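Local structure of aminoglycoside N(3)-acetyltransferase, AAC(3)-IVa (Escherichia coli, 6MN3) at residues L27-S31 / A151-L155; S35-L39 / V213-F217; T59-W65 / A105-P111; R134-L138 / S223-V227; D139-L145 / A218-R224. The protein probably confers aminoglycoside resistance by transferring the acetyl group of acetyl-CoA to the 3-amino group of 2-deoxystreptamine antibiotics such as gentamicin and apramycin. All coordinates share one frame; numbering follows the deposited sequence.

Interaction 1: L27-S31 / A151-L155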
# COMPACT_ATOMS: atom_id res chain seq x y z
N LEU A 27 -7.38 -8.17 -1.12
CA LEU A 27 -6.93 -7.45 0.07
C LEU A 27 -5.51 -6.96 -0.14
O LEU A 27 -4.58 -7.76 -0.26
CB LEU A 27 -7.02 -8.35 1.31
CG LEU A 27 -6.61 -7.72 2.64
CD1 LEU A 27 -7.58 -6.62 3.04
CD2 LEU A 27 -6.52 -8.78 3.72
N LEU A 28 -5.34 -5.64 -0.19
CA LEU A 28 -4.03 -5.01 -0.26
C LEU A 28 -3.60 -4.63 1.15
O LEU A 28 -4.31 -3.91 1.86
CB LEU A 28 -4.06 -3.77 -1.16
CG LEU A 28 -2.81 -2.89 -1.10
CD1 LEU A 28 -1.60 -3.65 -1.64
CD2 LEU A 28 -3.02 -1.59 -1.86
N VAL A 29 -2.43 -5.12 1.57
CA VAL A 29 -1.99 -5.02 2.95
C VAL A 29 -0.69 -4.22 3.00
O VAL A 29 0.32 -4.63 2.41
CB VAL A 29 -1.80 -6.40 3.59
CG1 VAL A 29 -1.22 -6.26 4.99
CG2 VAL A 29 -3.11 -7.15 3.62
N HIS A 30 -0.73 -3.09 3.68
CA HIS A 30 0.46 -2.36 4.10
C HIS A 30 0.71 -2.68 5.57
O HIS A 30 -0.19 -2.51 6.40
CB HIS A 30 0.30 -0.86 3.91
CG HIS A 30 -0.36 -0.48 2.61
ND1 HIS A 30 0.36 -0.27 1.45
CD2 HIS A 30 -1.66 -0.28 2.29
CE1 HIS A 30 -0.47 0.05 0.48
NE2 HIS A 30 -1.70 0.06 0.96
N SER A 31 1.91 -3.16 5.89
CA SER A 31 2.15 -3.73 7.21
C SER A 31 3.47 -3.23 7.79
O SER A 31 4.39 -2.84 7.06
CB SER A 31 2.17 -5.26 7.16
OG SER A 31 3.21 -5.72 6.32
N ALA A 151 1.19 5.56 4.69
CA ALA A 151 1.56 4.42 3.86
C ALA A 151 0.42 3.95 2.98
O ALA A 151 0.60 2.99 2.22
CB ALA A 151 2.05 3.27 4.74
N ASN A 152 -0.75 4.58 3.06
CA ASN A 152 -1.90 4.22 2.23
C ASN A 152 -1.64 4.61 0.78
O ASN A 152 -2.04 5.70 0.35
CB ASN A 152 -3.17 4.88 2.75
CG ASN A 152 -4.43 4.30 2.12
OD1 ASN A 152 -4.37 3.54 1.16
ND2 ASN A 152 -5.58 4.67 2.68
N THR A 153 -1.00 3.71 0.02
CA THR A 153 -0.60 4.02 -1.35
C THR A 153 -1.80 4.40 -2.22
O THR A 153 -1.67 5.20 -3.15
CB THR A 153 0.14 2.82 -1.94
OG1 THR A 153 1.37 2.63 -1.23
CG2 THR A 153 0.46 3.04 -3.41
N THR A 154 -2.98 3.85 -1.91
CA THR A 154 -4.18 4.16 -2.70
C THR A 154 -4.47 5.66 -2.72
O THR A 154 -5.05 6.16 -3.69
CB THR A 154 -5.37 3.37 -2.16
OG1 THR A 154 -5.10 1.97 -2.25
CG2 THR A 154 -6.64 3.68 -2.94
N LEU A 155 -4.05 6.38 -1.68
CA LEU A 155 -4.23 7.83 -1.67
C LEU A 155 -3.43 8.50 -2.79
O LEU A 155 -3.88 9.50 -3.36
CB LEU A 155 -3.83 8.40 -0.31
CG LEU A 155 -4.87 8.18 0.79
CD1 LEU A 155 -4.37 8.72 2.13
CD2 LEU A 155 -6.20 8.81 0.42
O HOH W 1 -3.25 1.50 -0.46
O HOH W 2 2.90 1.29 2.10

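Interaction 2: S35-L39 / V213-F217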
# COMPACT_ATOMS: atom_id res chain seq x y z
N SER A 35 5.00 -3.76 14.63
CA SER A 35 3.78 -3.45 15.37
C SER A 35 2.98 -4.70 15.69
O SER A 35 2.35 -4.77 16.75
CB SER A 35 2.94 -2.46 14.56
OG SER A 35 1.81 -2.03 15.31
N VAL A 36 2.98 -5.69 14.80
CA VAL A 36 2.17 -6.88 15.01
C VAL A 36 2.86 -7.84 15.97
O VAL A 36 2.21 -8.47 16.81
CB VAL A 36 1.87 -7.55 13.66
CG1 VAL A 36 0.97 -8.75 13.85
CG2 VAL A 36 1.25 -6.55 12.70
N ARG A 37 4.19 -7.96 15.87
CA ARG A 37 5.04 -8.82 16.67
C ARG A 37 4.76 -8.63 18.16
O ARG A 37 4.41 -7.52 18.58
CB ARG A 37 6.51 -8.53 16.32
CG ARG A 37 7.53 -8.80 17.41
CD ARG A 37 8.95 -8.74 16.86
NE ARG A 37 9.45 -7.37 16.80
CZ ARG A 37 10.72 -7.04 16.57
NH1 ARG A 37 11.62 -7.99 16.37
NH2 ARG A 37 11.08 -5.77 16.53
N PRO A 38 4.89 -9.68 18.99
CA PRO A 38 5.28 -11.04 18.61
C PRO A 38 4.13 -11.98 18.25
O PRO A 38 3.04 -11.90 18.82
CB PRO A 38 6.00 -11.55 19.87
CG PRO A 38 5.33 -10.83 20.98
CD PRO A 38 4.94 -9.48 20.45
N LEU A 39 4.39 -12.86 17.29
CA LEU A 39 3.48 -13.92 16.90
C LEU A 39 4.22 -15.25 16.91
O LEU A 39 5.44 -15.30 16.73
CB LEU A 39 2.89 -13.70 15.51
CG LEU A 39 2.57 -12.27 15.09
CD1 LEU A 39 2.38 -12.20 13.59
CD2 LEU A 39 1.32 -11.79 15.81
N VAL A 213 -4.96 -6.52 15.32
CA VAL A 213 -4.42 -7.69 14.64
C VAL A 213 -3.06 -7.94 15.28
O VAL A 213 -2.13 -7.13 15.11
CB VAL A 213 -4.29 -7.49 13.13
CG1 VAL A 213 -3.52 -8.64 12.51
CG2 VAL A 213 -5.66 -7.36 12.49
N GLY A 214 -2.93 -9.03 16.01
CA GLY A 214 -1.75 -9.21 16.83
C GLY A 214 -1.73 -8.14 17.90
O GLY A 214 -2.73 -7.91 18.59
N HIS A 215 -0.60 -7.46 18.04
CA HIS A 215 -0.51 -6.31 18.93
C HIS A 215 -0.77 -4.99 18.22
O HIS A 215 -0.73 -3.94 18.86
CB HIS A 215 0.87 -6.27 19.60
CG HIS A 215 1.17 -7.48 20.44
ND1 HIS A 215 1.00 -7.50 21.80
CD2 HIS A 215 1.62 -8.71 20.09
CE1 HIS A 215 1.34 -8.69 22.27
NE2 HIS A 215 1.72 -9.44 21.25
N ALA A 216 -1.05 -5.03 16.92
CA ALA A 216 -1.08 -3.83 16.10
C ALA A 216 -2.48 -3.22 16.05
O ALA A 216 -3.48 -3.93 16.03
CB ALA A 216 -0.61 -4.14 14.68
N PHE A 217 -2.52 -1.89 16.04
CA PHE A 217 -3.71 -1.16 15.65
C PHE A 217 -3.91 -1.32 14.15
O PHE A 217 -3.05 -0.91 13.36
CB PHE A 217 -3.57 0.31 16.04
CG PHE A 217 -4.74 1.17 15.67
CD1 PHE A 217 -4.59 2.21 14.77
CD2 PHE A 217 -5.99 0.95 16.23
CE1 PHE A 217 -5.67 3.01 14.43
CE2 PHE A 217 -7.07 1.74 15.89
CZ PHE A 217 -6.91 2.78 14.99

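Interaction 3: T59-W65 / A105-P111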
# COMPACT_ATOMS: atom_id res chain seq x y z
N THR A 59 -7.50 -13.13 -2.88
CA THR A 59 -6.21 -12.75 -3.42
C THR A 59 -5.57 -11.72 -2.51
O THR A 59 -6.19 -10.70 -2.18
CB THR A 59 -6.33 -12.20 -4.84
OG1 THR A 59 -6.90 -13.21 -5.69
CG2 THR A 59 -4.96 -11.81 -5.38
N LEU A 60 -4.33 -11.98 -2.09
CA LEU A 60 -3.59 -11.12 -1.18
C LEU A 60 -2.56 -10.32 -1.96
O LEU A 60 -1.79 -10.89 -2.74
CB LEU A 60 -2.90 -11.95 -0.10
CG LEU A 60 -1.91 -11.22 0.81
CD1 LEU A 60 -2.63 -10.17 1.64
CD2 LEU A 60 -1.20 -12.23 1.71
N VAL A 61 -2.56 -9.00 -1.76
CA VAL A 61 -1.66 -8.10 -2.49
C VAL A 61 -0.87 -7.28 -1.48
O VAL A 61 -1.40 -6.84 -0.46
CB VAL A 61 -2.44 -7.18 -3.45
CG1 VAL A 61 -1.47 -6.51 -4.42
CG2 VAL A 61 -3.50 -7.96 -4.21
N MET A 62 0.41 -7.07 -1.78
CA MET A 62 1.30 -6.27 -0.95
C MET A 62 2.21 -5.44 -1.84
O MET A 62 2.57 -5.86 -2.94
CB MET A 62 2.17 -7.15 -0.04
CG MET A 62 1.40 -7.90 1.02
SD MET A 62 2.53 -8.75 2.13
CE MET A 62 1.44 -9.96 2.86
N PRO A 63 2.61 -4.25 -1.37
CA PRO A 63 3.64 -3.50 -2.09
C PRO A 63 4.95 -4.28 -2.08
O PRO A 63 5.23 -5.06 -1.16
CB PRO A 63 3.75 -2.20 -1.29
CG PRO A 63 3.22 -2.53 0.07
CD PRO A 63 2.14 -3.55 -0.17
N SER A 64 5.76 -4.06 -3.12
CA SER A 64 6.97 -4.86 -3.28
C SER A 64 7.99 -4.15 -4.16
O SER A 64 8.64 -4.79 -4.99
CB SER A 64 6.61 -6.22 -3.88
OG SER A 64 7.66 -7.15 -3.71
N TRP A 65 8.15 -2.84 -3.99
CA TRP A 65 9.10 -2.09 -4.79
C TRP A 65 10.45 -1.99 -4.08
O TRP A 65 10.58 -2.25 -2.89
CB TRP A 65 8.56 -0.70 -5.13
CG TRP A 65 8.11 0.09 -3.94
CD1 TRP A 65 8.91 0.71 -3.03
CD2 TRP A 65 6.76 0.37 -3.56
NE1 TRP A 65 8.14 1.36 -2.09
CE2 TRP A 65 6.82 1.16 -2.39
CE3 TRP A 65 5.51 0.02 -4.08
CZ2 TRP A 65 5.67 1.61 -1.74
CZ3 TRP A 65 4.38 0.47 -3.44
CH2 TRP A 65 4.46 1.25 -2.28
N ALA A 105 6.99 -2.31 -8.08
CA ALA A 105 6.26 -3.56 -8.17
C ALA A 105 5.38 -3.80 -6.95
O ALA A 105 5.58 -3.23 -5.87
CB ALA A 105 7.23 -4.73 -8.34
N PHE A 106 4.39 -4.66 -7.14
CA PHE A 106 3.58 -5.24 -6.08
C PHE A 106 3.72 -6.76 -6.14
O PHE A 106 4.27 -7.32 -7.09
CB PHE A 106 2.10 -4.84 -6.22
CG PHE A 106 1.79 -3.47 -5.69
CD1 PHE A 106 1.03 -3.32 -4.55
CD2 PHE A 106 2.24 -2.33 -6.35
CE1 PHE A 106 0.73 -2.06 -4.06
CE2 PHE A 106 1.94 -1.07 -5.86
CZ PHE A 106 1.18 -0.94 -4.71
N ALA A 107 3.22 -7.42 -5.10
CA ALA A 107 3.20 -8.88 -5.06
C ALA A 107 1.78 -9.33 -4.76
O ALA A 107 1.09 -8.73 -3.93
CB ALA A 107 4.17 -9.43 -4.01
N ALA A 108 1.35 -10.39 -5.44
CA ALA A 108 -0.02 -10.86 -5.30
C ALA A 108 -0.06 -12.38 -5.40
O ALA A 108 0.65 -12.98 -6.21
CB ALA A 108 -0.94 -10.23 -6.35
N ALA A 109 -0.90 -13.00 -4.57
CA ALA A 109 -1.09 -14.44 -4.56
C ALA A 109 -2.57 -14.74 -4.41
O ALA A 109 -3.20 -14.30 -3.44
CB ALA A 109 -0.29 -15.11 -3.43
N GLY A 110 -3.13 -15.48 -5.37
CA GLY A 110 -4.54 -15.77 -5.38
C GLY A 110 -5.08 -15.83 -6.80
O GLY A 110 -4.35 -15.59 -7.77
N PRO A 111 -6.37 -16.15 -6.95
CA PRO A 111 -6.95 -16.27 -8.30
C PRO A 111 -6.95 -14.96 -9.08
O PRO A 111 -7.20 -14.99 -10.29
CB PRO A 111 -8.38 -16.75 -8.03
CG PRO A 111 -8.38 -17.26 -6.62
CD PRO A 111 -7.35 -16.45 -5.90

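Interaction 4: R134-L138 / S223-V227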
# COMPACT_ATOMS: atom_id res chain seq x y z
N ARG A 134 -5.72 -1.58 -10.04
CA ARG A 134 -6.37 -2.86 -10.31
C ARG A 134 -7.06 -3.41 -9.07
O ARG A 134 -8.08 -4.09 -9.19
CB ARG A 134 -5.35 -3.86 -10.86
CG ARG A 134 -4.66 -3.40 -12.14
CD ARG A 134 -5.65 -3.30 -13.30
NE ARG A 134 -5.45 -2.09 -14.09
CZ ARG A 134 -5.20 -2.09 -15.40
NH1 ARG A 134 -5.11 -3.23 -16.06
NH2 ARG A 134 -5.03 -0.94 -16.04
N VAL A 135 -6.52 -3.13 -7.89
CA VAL A 135 -7.23 -3.47 -6.66
C VAL A 135 -8.50 -2.64 -6.53
O VAL A 135 -9.56 -3.14 -6.12
CB VAL A 135 -6.30 -3.29 -5.44
CG1 VAL A 135 -7.10 -3.34 -4.14
CG2 VAL A 135 -5.20 -4.34 -5.45
N HIS A 136 -8.42 -1.35 -6.89
CA HIS A 136 -9.58 -0.47 -6.79
C HIS A 136 -10.70 -0.91 -7.73
O HIS A 136 -11.88 -0.89 -7.35
CB HIS A 136 -9.16 0.97 -7.09
CG HIS A 136 -10.30 1.94 -7.12
ND1 HIS A 136 -10.96 2.27 -8.28
CD2 HIS A 136 -10.89 2.66 -6.14
CE1 HIS A 136 -11.91 3.15 -8.02
NE2 HIS A 136 -11.89 3.40 -6.72
N GLU A 137 -10.36 -1.33 -8.95
CA GLU A 137 -11.39 -1.74 -9.89
C GLU A 137 -11.97 -3.11 -9.55
O GLU A 137 -13.06 -3.43 -10.03
CB GLU A 137 -10.82 -1.74 -11.32
CG GLU A 137 -10.44 -3.10 -11.87
CD GLU A 137 -10.01 -3.04 -13.32
OE1 GLU A 137 -10.52 -2.16 -14.06
OE2 GLU A 137 -9.16 -3.86 -13.73
N LEU A 138 -11.29 -3.90 -8.73
CA LEU A 138 -11.80 -5.18 -8.27
C LEU A 138 -12.48 -5.09 -6.91
O LEU A 138 -12.72 -6.12 -6.28
CB LEU A 138 -10.68 -6.22 -8.24
CG LEU A 138 -10.27 -6.79 -9.60
CD1 LEU A 138 -8.79 -7.12 -9.62
CD2 LEU A 138 -11.10 -8.01 -9.95
N SER A 223 -11.15 0.02 -0.82
CA SER A 223 -10.36 0.84 -1.73
C SER A 223 -11.21 1.90 -2.42
O SER A 223 -10.76 3.04 -2.61
CB SER A 223 -9.67 -0.04 -2.77
OG SER A 223 -9.06 0.74 -3.78
N ARG A 224 -12.44 1.55 -2.79
CA ARG A 224 -13.32 2.52 -3.43
C ARG A 224 -13.68 3.66 -2.48
O ARG A 224 -13.84 4.81 -2.92
CB ARG A 224 -14.59 1.84 -3.94
CG ARG A 224 -14.33 0.75 -4.97
CD ARG A 224 -14.66 1.21 -6.37
NE ARG A 224 -14.57 0.12 -7.35
CZ ARG A 224 -15.54 -0.74 -7.60
NH1 ARG A 224 -16.70 -0.65 -6.96
NH2 ARG A 224 -15.37 -1.70 -8.50
N ASP A 225 -13.82 3.37 -1.18
CA ASP A 225 -14.11 4.44 -0.23
C ASP A 225 -12.91 5.36 -0.04
O ASP A 225 -13.08 6.57 0.15
CB ASP A 225 -14.53 3.84 1.11
CG ASP A 225 -15.93 3.26 1.07
OD1 ASP A 225 -16.74 3.72 0.23
OD2 ASP A 225 -16.22 2.34 1.87
N ILE A 226 -11.69 4.81 -0.10
CA ILE A 226 -10.49 5.63 0.01
C ILE A 226 -10.42 6.62 -1.14
O ILE A 226 -10.14 7.81 -0.95
CB ILE A 226 -9.23 4.74 0.07
CG1 ILE A 226 -9.23 3.88 1.33
CG2 ILE A 226 -7.97 5.59 0.00
CD1 ILE A 226 -8.15 2.84 1.34
N VAL A 227 -10.67 6.14 -2.36
CA VAL A 227 -10.56 6.99 -3.54
C VAL A 227 -11.69 8.01 -3.57
O VAL A 227 -11.46 9.21 -3.79
CB VAL A 227 -10.53 6.13 -4.82
CG1 VAL A 227 -10.77 6.99 -6.05
CG2 VAL A 227 -9.20 5.41 -4.93
O HOH W 3 -14.05 5.24 -6.04

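Interaction 5: D139-L145 / A218-R224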
# COMPACT_ATOMS: atom_id res chain seq x y z
N ASP A 139 -12.79 -3.88 -6.45
CA ASP A 139 -13.49 -3.65 -5.18
C ASP A 139 -12.70 -4.21 -4.00
O ASP A 139 -13.27 -4.76 -3.05
CB ASP A 139 -14.90 -4.23 -5.22
CG ASP A 139 -15.86 -3.50 -4.30
OD1 ASP A 139 -15.50 -2.41 -3.81
OD2 ASP A 139 -16.96 -4.02 -4.05
N GLY A 140 -11.39 -4.04 -4.03
CA GLY A 140 -10.55 -4.59 -3.00
C GLY A 140 -10.65 -3.85 -1.68
O GLY A 140 -11.20 -2.74 -1.58
N GLN A 141 -10.12 -4.48 -0.64
CA GLN A 141 -9.99 -3.89 0.68
C GLN A 141 -8.54 -3.53 0.93
O GLN A 141 -7.62 -4.23 0.48
CB GLN A 141 -10.49 -4.85 1.77
CG GLN A 141 -11.99 -5.03 1.82
CD GLN A 141 -12.40 -6.04 2.88
OE1 GLN A 141 -12.00 -7.20 2.84
NE2 GLN A 141 -13.20 -5.59 3.84
N VAL A 142 -8.33 -2.44 1.66
CA VAL A 142 -6.99 -1.99 2.03
C VAL A 142 -6.84 -2.15 3.53
O VAL A 142 -7.62 -1.58 4.31
CB VAL A 142 -6.74 -0.53 1.60
CG1 VAL A 142 -5.35 -0.09 2.04
CG2 VAL A 142 -6.89 -0.39 0.09
N LEU A 143 -5.85 -2.93 3.94
CA LEU A 143 -5.59 -3.21 5.35
C LEU A 143 -4.33 -2.45 5.75
O LEU A 143 -3.24 -2.73 5.25
CB LEU A 143 -5.44 -4.71 5.59
CG LEU A 143 -5.03 -5.11 7.00
CD1 LEU A 143 -6.03 -4.57 8.01
CD2 LEU A 143 -4.92 -6.63 7.12
N LEU A 144 -4.49 -1.49 6.66
CA LEU A 144 -3.36 -0.78 7.25
C LEU A 144 -2.99 -1.49 8.54
O LEU A 144 -3.72 -1.40 9.54
CB LEU A 144 -3.71 0.69 7.49
CG LEU A 144 -4.16 1.49 6.27
CD1 LEU A 144 -4.21 2.97 6.60
CD2 LEU A 144 -3.24 1.24 5.09
N LEU A 145 -1.87 -2.21 8.53
CA LEU A 145 -1.50 -3.13 9.59
C LEU A 145 -0.33 -2.54 10.38
O LEU A 145 0.84 -2.72 10.02
CB LEU A 145 -1.15 -4.49 9.01
CG LEU A 145 -1.07 -5.66 9.99
CD1 LEU A 145 -2.24 -5.59 10.94
CD2 LEU A 145 -1.05 -6.98 9.24
N ALA A 218 -5.01 -1.94 13.75
CA ALA A 218 -5.27 -2.23 12.34
C ALA A 218 -6.45 -1.41 11.84
O ALA A 218 -7.43 -1.20 12.56
CB ALA A 218 -5.55 -3.72 12.13
N ARG A 219 -6.34 -0.94 10.60
CA ARG A 219 -7.39 -0.16 9.96
C ARG A 219 -7.72 -0.80 8.62
O ARG A 219 -6.82 -1.15 7.86
CB ARG A 219 -6.96 1.30 9.77
CG ARG A 219 -7.18 2.15 11.01
CD ARG A 219 -6.48 3.48 10.90
NE ARG A 219 -5.06 3.39 11.19
CZ ARG A 219 -4.32 4.39 11.64
NH1 ARG A 219 -4.87 5.58 11.85
NH2 ARG A 219 -3.03 4.22 11.88
N LEU A 220 -9.02 -0.95 8.35
CA LEU A 220 -9.49 -1.63 7.15
C LEU A 220 -10.52 -0.75 6.45
O LEU A 220 -11.55 -0.41 7.04
CB LEU A 220 -10.10 -2.99 7.50
CG LEU A 220 -10.71 -3.78 6.35
CD1 LEU A 220 -9.63 -4.22 5.37
CD2 LEU A 220 -11.47 -4.97 6.89
N ILE A 221 -10.23 -0.38 5.20
CA ILE A 221 -11.08 0.51 4.42
C ILE A 221 -11.22 -0.07 3.02
O ILE A 221 -10.25 -0.58 2.45
CB ILE A 221 -10.52 1.94 4.34
CG1 ILE A 221 -9.93 2.40 5.68
CG2 ILE A 221 -11.59 2.91 3.87
CD1 ILE A 221 -8.42 2.26 5.77
N ARG A 222 -12.43 0.01 2.46
CA ARG A 222 -12.63 -0.36 1.07
C ARG A 222 -11.85 0.59 0.16
O ARG A 222 -11.87 1.81 0.36
CB ARG A 222 -14.11 -0.32 0.71
CG ARG A 222 -14.88 -1.58 1.08
CD ARG A 222 -16.38 -1.36 0.95
NE ARG A 222 -16.71 -0.49 -0.18
CZ ARG A 222 -16.98 -0.93 -1.40
NH1 ARG A 222 -16.95 -2.24 -1.66
NH2 ARG A 222 -17.27 -0.08 -2.37
N SER A 223 -11.15 0.02 -0.82
CA SER A 223 -10.36 0.84 -1.73
C SER A 223 -11.21 1.90 -2.42
O SER A 223 -10.76 3.04 -2.61
CB SER A 223 -9.67 -0.04 -2.77
OG SER A 223 -9.06 0.74 -3.78
N ARG A 224 -12.44 1.55 -2.79
CA ARG A 224 -13.32 2.52 -3.43
C ARG A 224 -13.68 3.66 -2.48
O ARG A 224 -13.84 4.81 -2.92
CB ARG A 224 -14.59 1.84 -3.94
CG ARG A 224 -14.33 0.75 -4.97
CD ARG A 224 -14.66 1.21 -6.37
NE ARG A 224 -14.57 0.12 -7.35
CZ ARG A 224 -15.54 -0.74 -7.60
NH1 ARG A 224 -16.70 -0.65 -6.96
NH2 ARG A 224 -15.37 -1.70 -8.50
O HOH W 4 -13.11 -1.18 -2.74

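Interaction 1: L27-S31 / A151-L155
At the middle of the large mixed sheet, the end of strand 26-31 faces the turn that leads into helix 154-161, and His30 carries most of the meeting. Its ring lies beneath the carbonyl of Ala151: the oxygen sits 3.4 Å above the ring plane, displaced toward the rim. Although His30 ND1 and Ala151 O are close, the angle is too poor for a hydrogen bond, and a water joins them instead, 3.1 Å from ND1 and giving a hydrogen to the carbonyl at 2.9 Å. A second water donates to Asn152 OD1 and accepts from Thr154 N; its approach to His30 NE2, at 2.5 Å, is short and doubtful in detail. Waters thus lie between both ring nitrogens and the turn, which would favour this rotation of the ring. With CG beside the backbone N (chi1 -42°), the ring is carried out from the strand and crosses Thr153 at about a right angle, His30 CE1 coming 3.6 Å from Thr153 OG1. Asn152 is the centre of an inverse gamma turn, and its OD1 also caps the helix start through a weak bond from Thr154 N; its ND2 is hydrogen-bonded to His149. Leu28 adds a looser contact, CD2 lying 4.1 Å from Thr154 OG1. On the sheet, His30 is flanked by Pro63 of strand 59-63 and by Val142 and Leu144 of strand 141-145, while Ile226 and Val227 of helix 223-236 pack on Thr154 beyond the turn.

Interaction 2: S35-L39 / V213-F217
Val36 O, at the end of helix 33-36, accepts the backbone N-H of His215 at 3.2 Å between Val36 O and His215 N. The bond is nearly straight, 167° at the hydrogen, with the donor tilted 22° from the carbonyl plane. It ties the helix end to a type II' beta turn, Val213 to Ala216, which joins strands 208-213 and 216-222 as a beta hairpin. Gly214 takes the positive-phi position of that turn, with its CA 4.1 Å from Leu39 CD2. The same carbonyl oxygen, Val36 O, lies at the edge of the His215 ring, near its plane, 3.3 Å from CD2. With CG beside the backbone N (chi1 -61°), this ring swings over the chain just after the helix and crosses Pro38 at about a right angle. Pro38, which follows a cis peptide bond, brings CD to 3.3 Å from His215 NE2. That nitrogen is hydrogen-bonded to Tyr5 O, and Trp7 meets the same ring edge-to-face, so the N-terminal residues help hold the imidazole. On the other flank Val36 CG2 packs 3.6 Å from Ala216 CB, while Val36 CG1 touches Val213 O. Ser35 OG touches the Ala216 methyl too, 3.3 Å from CB. Direct polar attachment between the two segments thus rests on one backbone hydrogen bond, which does not depend on side-chain chemistry; the fit around it is made by small side chains, mostly apolar, and by a ring whose polar end is held by Tyr5.

Interaction 3: T59-W65 / A105-P111
Phe106 and Trp65 meet where antiparallel strands, 59-63 and 106-109 of the mixed sheet, run out into loops. They lie side by side and point the same way, but their planes stand 71° apart in an offset edge-to-face stack: the edge of the six-membered ring of Trp65 is turned to the face of Phe106, with Trp65 CZ3 3.7 Å from Phe106 CZ. Trp65 reaches this place with CG between its backbone N and carbonyl carbon (chi1 53°). Pro63 approaches the Phe106 ring over a face, its CA 4.0 Å from the centroid in a CH-pi contact, and the Val61 side chain crosses that of Phe106 at about a right angle, CG1 meeting Phe106 CD1. Val61 and Ala108 share one side of the pair. Leu60, Met62, Ala107 and Ala109 occupy the other, where Phe91 of helix 86-91 packs on all four. The hydrogen-bonded pairs are Leu60 with Ala109 and Met62 with Ala107, and Ser64 N to Ala105 O continues the pairing past Pro63. Ser64 OG is held by Arg99. At the far end Gly110 passes close to Thr59, whose OG1 slides past Pro111 to bond Gln112 N, lying 3.3 Å from Pro111 CD.

Interaction 4: R134-L138 / S223-V227
Ser223, the first residue of helix 223-236, sets its OG against the last turn of helix 131-137, 3.3 Å from His136 CB. With OG anti to the backbone N (chi1 171°), the hydroxyl lies alongside the histidine stem, and Ser223 O comes to the edge of the imidazole near its plane. Arg224 follows and makes the polar part of the contact. Its chain bends at chi2 and lays CD over one face of the His136 ring, 3.9 Å from the centroid in a CH-pi contact, while the guanidinium plane stands 70° from the ring. From there NE donates to His136 O at 2.9 Å, although the bond is bent to 132° at the hydrogen. The neighbouring Arg224 NH2 reaches Glu137 O at 3.3 Å; that carbonyl oxygen lies close to the guanidinium plane, but the donor stands above the carbonyl plane. A water bound to His136 NE2 donates to Arg224 O at 3.2 Å. One turn on, Val227 crosses the imidazole at about a right angle and brings CG2 to 3.4 Å from His136 CD2, so the ring lies between the Arg224 methylene and the Val227 methyl, which come from opposite sides of its plane. The first turn of helix 223-236 thus packs on the last turn of helix 131-137, its arginine bonded to two successive carbonyls at a helix C-terminal end, where the dipole would probably favour a positive charge.

Interaction 5: D139-L145 / A218-R224
Charge draws Asp139 to Arg222 at the end where the strand pair gives way to helix 223-236. Asp139 OD1 lies 2.6 Å from Arg222 NH1 in a salt bridge, and the same NH1 gives a weak hydrogen bond to OD2 at 3.0 Å; the carboxylate and guanidinium planes stand 80° apart. Arg224 offers its guanidinium face instead: stacked almost parallel to the carboxylate, it makes only a long ion pair with OD1, and no N-H points at the oxygen. Toward the other end of the pair, Arg219 forms a salt bridge with Asp199. A water donates to Asp139 OD1 and Gly140 O and accepts from Arg224 N, tying the charged group to the helix start. Asp139, at positive phi, also ends helix 131-137 in a Schellman motif. Backbone bonds then pair the strands antiparallel. Val142 with Ile221 and Leu144 with Arg219 are the hydrogen-bonded pairs, and Ser223 N to Gly140 O, 2.9 Å, extends the pairing into the first residue of the helix. Apolar contacts occupy both faces. On the one bearing Leu143, Leu145, Ala218 and Leu220, Leu145 CD1 meets Ala218 CB at 4.0 Å; on the other, Leu144 CD1 approaches Ile221 CD1 at 4.3 Å. Gln141 lays NE2 against Leu220 CD2, its amide being held by Gly20 and Thr22. Leu16 and Leu19 of helix 9-19 pack on the leucine-alanine face, while strands 26-31 and 208-213 flank the pair.

From the N terminus, strand 26-31 opens interaction 1, which closes only at residues 151-155; interaction 3 is nested inside that loop. Residues 35-39 open interaction 2, whose wider loop to 213-217 also encloses interaction 3 and crosses interaction 1. Interactions 4 and 5 start next to each other and end on the same stretch, sharing Ser223 and Arg224; both cross interactions 1 and 2. Interactions 3 and 5 pair neighbouring strands of the mixed sheet; interaction 1 sets strand 26-31, which lies between those pairs and bonds to Val61 and Gln141, against the start of helix 154-161. Interaction 2 joins one sheet end to helix 33-36, and interaction 4 ties helices 131-137 and 223-236.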